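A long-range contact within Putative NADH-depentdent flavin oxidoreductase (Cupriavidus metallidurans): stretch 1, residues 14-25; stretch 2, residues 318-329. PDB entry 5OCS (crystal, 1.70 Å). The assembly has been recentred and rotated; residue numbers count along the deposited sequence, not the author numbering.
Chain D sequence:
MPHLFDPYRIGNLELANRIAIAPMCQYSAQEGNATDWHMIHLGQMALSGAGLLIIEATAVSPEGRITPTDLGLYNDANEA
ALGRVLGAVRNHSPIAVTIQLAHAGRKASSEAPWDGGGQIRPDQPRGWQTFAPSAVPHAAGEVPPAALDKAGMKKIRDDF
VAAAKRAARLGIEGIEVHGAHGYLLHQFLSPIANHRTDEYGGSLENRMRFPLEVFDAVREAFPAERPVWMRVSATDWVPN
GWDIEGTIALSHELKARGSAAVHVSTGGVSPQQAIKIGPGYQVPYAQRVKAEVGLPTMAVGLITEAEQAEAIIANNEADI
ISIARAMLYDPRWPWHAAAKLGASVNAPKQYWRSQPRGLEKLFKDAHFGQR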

# COMPACT_ATOMS: atom_id res chain seq x y z
N GLU D 14 0.75 -20.68 12.46
CA GLU D 14 -0.04 -19.84 13.38
C GLU D 14 -0.48 -18.59 12.64
O GLU D 14 0.30 -18.01 11.86
CB GLU D 14 0.74 -19.44 14.64
CG GLU D 14 1.13 -20.56 15.61
CD GLU D 14 -0.02 -21.36 16.19
OE1 GLU D 14 -1.11 -20.82 16.50
OE2 GLU D 14 0.21 -22.57 16.37
N LEU D 15 -1.73 -18.20 12.84
CA LEU D 15 -2.28 -17.02 12.22
C LEU D 15 -2.69 -16.05 13.28
O LEU D 15 -3.28 -16.44 14.29
CB LEU D 15 -3.51 -17.38 11.35
CG LEU D 15 -3.28 -18.47 10.28
CD1 LEU D 15 -4.58 -18.79 9.52
CD2 LEU D 15 -2.17 -18.09 9.28
N ALA D 16 -2.39 -14.78 13.05
CA ALA D 16 -2.66 -13.72 14.01
C ALA D 16 -4.17 -13.48 14.27
O ALA D 16 -4.56 -13.01 15.34
CB ALA D 16 -1.99 -12.44 13.56
N ASN D 17 -5.00 -13.75 13.27
CA ASN D 17 -6.44 -13.62 13.35
C ASN D 17 -7.08 -14.45 12.24
O ASN D 17 -6.36 -15.15 11.58
CB ASN D 17 -6.85 -12.15 13.27
CG ASN D 17 -6.27 -11.45 12.05
OD1 ASN D 17 -6.49 -11.88 10.94
ND2 ASN D 17 -5.51 -10.36 12.27
N ARG D 18 -8.40 -14.38 12.08
CA ARG D 18 -9.11 -15.25 11.16
C ARG D 18 -9.30 -14.62 9.79
O ARG D 18 -10.03 -15.18 8.98
CB ARG D 18 -10.44 -15.64 11.76
CG ARG D 18 -10.24 -16.49 13.02
CD ARG D 18 -11.61 -16.69 13.65
NE ARG D 18 -11.42 -17.39 14.93
CZ ARG D 18 -11.32 -18.71 15.08
NH1 ARG D 18 -11.51 -19.53 14.08
NH2 ARG D 18 -11.05 -19.19 16.30
N ILE D 19 -8.59 -13.50 9.52
CA ILE D 19 -8.71 -12.78 8.26
C ILE D 19 -7.68 -13.26 7.27
O ILE D 19 -6.50 -13.23 7.57
CB ILE D 19 -8.58 -11.25 8.44
CG1 ILE D 19 -9.63 -10.71 9.42
CG2 ILE D 19 -8.77 -10.53 7.11
CD1 ILE D 19 -9.25 -9.37 9.98
N ALA D 20 -8.13 -13.73 6.11
CA ALA D 20 -7.23 -14.11 5.02
C ALA D 20 -7.43 -13.17 3.86
O ALA D 20 -8.59 -12.81 3.54
CB ALA D 20 -7.48 -15.55 4.58
N ILE D 21 -6.33 -12.79 3.19
CA ILE D 21 -6.40 -11.99 1.99
C ILE D 21 -6.52 -12.96 0.84
O ILE D 21 -5.62 -13.78 0.65
CB ILE D 21 -5.20 -11.05 1.81
CG1 ILE D 21 -5.16 -10.06 2.94
CG2 ILE D 21 -5.30 -10.29 0.48
CD1 ILE D 21 -3.85 -9.33 3.04
N ALA D 22 -7.60 -12.83 0.06
CA ALA D 22 -7.93 -13.81 -0.97
C ALA D 22 -6.95 -13.69 -2.12
O ALA D 22 -6.45 -12.60 -2.35
CB ALA D 22 -9.36 -13.59 -1.50
N PRO D 23 -6.66 -14.81 -2.81
CA PRO D 23 -5.78 -14.73 -3.98
C PRO D 23 -6.53 -13.97 -5.05
O PRO D 23 -7.72 -14.32 -5.36
CB PRO D 23 -5.56 -16.19 -4.37
CG PRO D 23 -6.77 -16.90 -3.83
CD PRO D 23 -7.21 -16.16 -2.62
N MET D 24 -5.95 -12.89 -5.52
CA MET D 24 -6.62 -12.03 -6.45
C MET D 24 -5.68 -11.79 -7.61
O MET D 24 -4.66 -11.15 -7.44
CB MET D 24 -6.98 -10.70 -5.79
CG MET D 24 -8.16 -10.81 -4.86
SD MET D 24 -8.53 -9.24 -4.03
CE MET D 24 -7.25 -9.18 -2.80
N CYS D 25 -6.05 -12.31 -8.79
CA CYS D 25 -5.24 -12.14 -9.99
C CYS D 25 -4.97 -10.68 -10.27
O CYS D 25 -5.89 -9.85 -10.18
CB CYS D 25 -5.94 -12.78 -11.21
SG CYS D 25 -5.97 -14.57 -11.07
N ALA D 318 -17.67 -20.40 9.50
CA ALA D 318 -16.33 -20.65 8.96
C ALA D 318 -15.31 -20.40 10.06
O ALA D 318 -15.62 -19.72 11.05
CB ALA D 318 -16.05 -19.74 7.75
N ASP D 319 -14.12 -20.95 9.90
CA ASP D 319 -12.99 -20.71 10.80
C ASP D 319 -12.09 -19.57 10.36
O ASP D 319 -11.47 -18.90 11.20
CB ASP D 319 -12.18 -21.98 10.92
CG ASP D 319 -13.03 -23.15 11.30
OD1 ASP D 319 -13.61 -23.04 12.39
OD2 ASP D 319 -13.16 -24.12 10.53
N ILE D 320 -12.02 -19.37 9.05
CA ILE D 320 -11.22 -18.30 8.45
C ILE D 320 -12.10 -17.68 7.37
O ILE D 320 -12.86 -18.41 6.69
CB ILE D 320 -9.94 -18.88 7.84
CG1 ILE D 320 -9.01 -19.41 8.95
CG2 ILE D 320 -9.24 -17.83 6.98
CD1 ILE D 320 -7.88 -20.23 8.42
N ILE D 321 -12.04 -16.36 7.24
CA ILE D 321 -12.81 -15.68 6.21
C ILE D 321 -11.81 -15.09 5.26
O ILE D 321 -10.92 -14.33 5.69
CB ILE D 321 -13.81 -14.62 6.73
CG1 ILE D 321 -14.51 -13.88 5.55
CG2 ILE D 321 -13.17 -13.62 7.69
CD1 ILE D 321 -15.65 -13.00 5.98
N SER D 322 -11.96 -15.40 3.98
CA SER D 322 -11.15 -14.72 2.97
C SER D 322 -11.87 -13.51 2.38
O SER D 322 -13.06 -13.56 2.10
CB SER D 322 -10.67 -15.70 1.87
OG SER D 322 -11.71 -16.14 1.00
N ILE D 323 -11.12 -12.42 2.22
CA ILE D 323 -11.68 -11.16 1.76
C ILE D 323 -10.92 -10.68 0.55
O ILE D 323 -9.70 -10.71 0.54
CB ILE D 323 -11.66 -10.12 2.87
CG1 ILE D 323 -12.54 -10.55 4.04
CG2 ILE D 323 -12.24 -8.80 2.37
CD1 ILE D 323 -12.34 -9.73 5.28
N ALA D 324 -11.65 -10.32 -0.49
CA ALA D 324 -11.03 -9.96 -1.75
C ALA D 324 -11.24 -8.45 -2.02
O ALA D 324 -10.36 -7.67 -1.67
CB ALA D 324 -11.53 -10.87 -2.86
N ARG D 325 -12.34 -8.06 -2.68
CA ARG D 325 -12.53 -6.73 -3.15
C ARG D 325 -12.41 -5.68 -2.06
O ARG D 325 -11.82 -4.64 -2.32
CB ARG D 325 -13.85 -6.59 -3.91
CG ARG D 325 -13.76 -7.25 -5.26
CD ARG D 325 -14.96 -6.92 -6.13
NE ARG D 325 -14.83 -7.52 -7.45
CZ ARG D 325 -15.67 -7.32 -8.46
NH1 ARG D 325 -16.74 -6.54 -8.32
NH2 ARG D 325 -15.44 -7.91 -9.63
N ALA D 326 -12.94 -5.93 -0.87
CA ALA D 326 -12.85 -4.92 0.19
C ALA D 326 -11.41 -4.64 0.59
O ALA D 326 -11.14 -3.55 1.07
CB ALA D 326 -13.68 -5.27 1.42
N MET D 327 -10.52 -5.63 0.44
CA MET D 327 -9.10 -5.44 0.70
C MET D 327 -8.47 -4.54 -0.35
O MET D 327 -7.53 -3.82 -0.00
CB MET D 327 -8.33 -6.76 0.73
CG MET D 327 -8.53 -7.65 1.93
SD MET D 327 -7.96 -6.93 3.50
CE MET D 327 -6.44 -6.08 3.10
N LEU D 328 -8.95 -4.56 -1.61
CA LEU D 328 -8.39 -3.71 -2.66
C LEU D 328 -8.85 -2.27 -2.45
O LEU D 328 -8.07 -1.32 -2.59
CB LEU D 328 -8.79 -4.18 -4.04
CG LEU D 328 -8.41 -5.61 -4.43
CD1 LEU D 328 -9.00 -5.96 -5.77
CD2 LEU D 328 -6.90 -5.86 -4.33
N TYR D 329 -10.10 -2.11 -2.07
CA TYR D 329 -10.73 -0.80 -1.88
C TYR D 329 -10.36 -0.22 -0.53
O TYR D 329 -10.54 1.00 -0.29
CB TYR D 329 -12.25 -0.96 -1.98
CG TYR D 329 -13.03 0.31 -2.18
CD1 TYR D 329 -12.87 1.07 -3.32
CD2 TYR D 329 -13.98 0.75 -1.23
CE1 TYR D 329 -13.56 2.25 -3.51
CE2 TYR D 329 -14.71 1.92 -1.43
CZ TYR D 329 -14.50 2.65 -2.60
OH TYR D 329 -15.14 3.84 -2.88

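Two short parallel strands, Ile-19 to Ile-21 and Ile-320 to Ile-323, join segments nearly 300 residues apart in sequence. Four backbone hydrogen bonds form the seam, and they alternate in direction. Ile-321 N donates to Arg-18 O and Ala-20 N to Ile-321 O, both at 2.9 Å; Ile-323 N then donates to Ala-20 O at 2.9 Å, and Ala-22 N to Ile-323 O at 3.0 Å. Ala-20, Ile-321 and Ile-323 thus each use both their amide N and their carbonyl O in one continuous ladder. The CA of Ser-322 also lies 3.2 Å from Ala-20 O, in a CA-H...O contact.

At the start of the ladder, the extended side chain of Arg-18 adds a fifth hydrogen bond, from NH1 to Asp-319 O at 2.9 Å. The carbonyl sits at the guanidinium edge, near its plane, where the N-H groups point. The Asp-319 carboxylate is too distant for a salt bridge, with OD1 4.4 Å from Arg-18 NH1, and is hydrogen-bonded elsewhere in the structure.

Side chains alternate across the sheet. Ile-19, Ile-21, Ile-321 and Ile-323 share one face, where branched apolar groups suit the buried setting; Ile-19 CG2 approaches Ile-323 CD1 at 4.1 Å, and Ile-21 CD1 reaches Met-327 CE at 4.2 Å. Ala-20 and Ser-322 occupy the other face with small side chains, and their CA atoms are just 4.5 Å apart. Ala-20 CB packs on Ile-320 CG2 at 3.7 Å, while Leu-15 CD1 meets Ile-320 CD1 at 3.8 Å.

Beyond the strands, Ala-22 CB rests 3.7 Å from Ala-324 CB. The long, unbranched Met-24 reaches back to the second stretch, placing SD 3.6 Å from Ala-324 CB and 3.7 Å from Leu-328 CG. Altogether the contact buries 715 Å², counting both stretches.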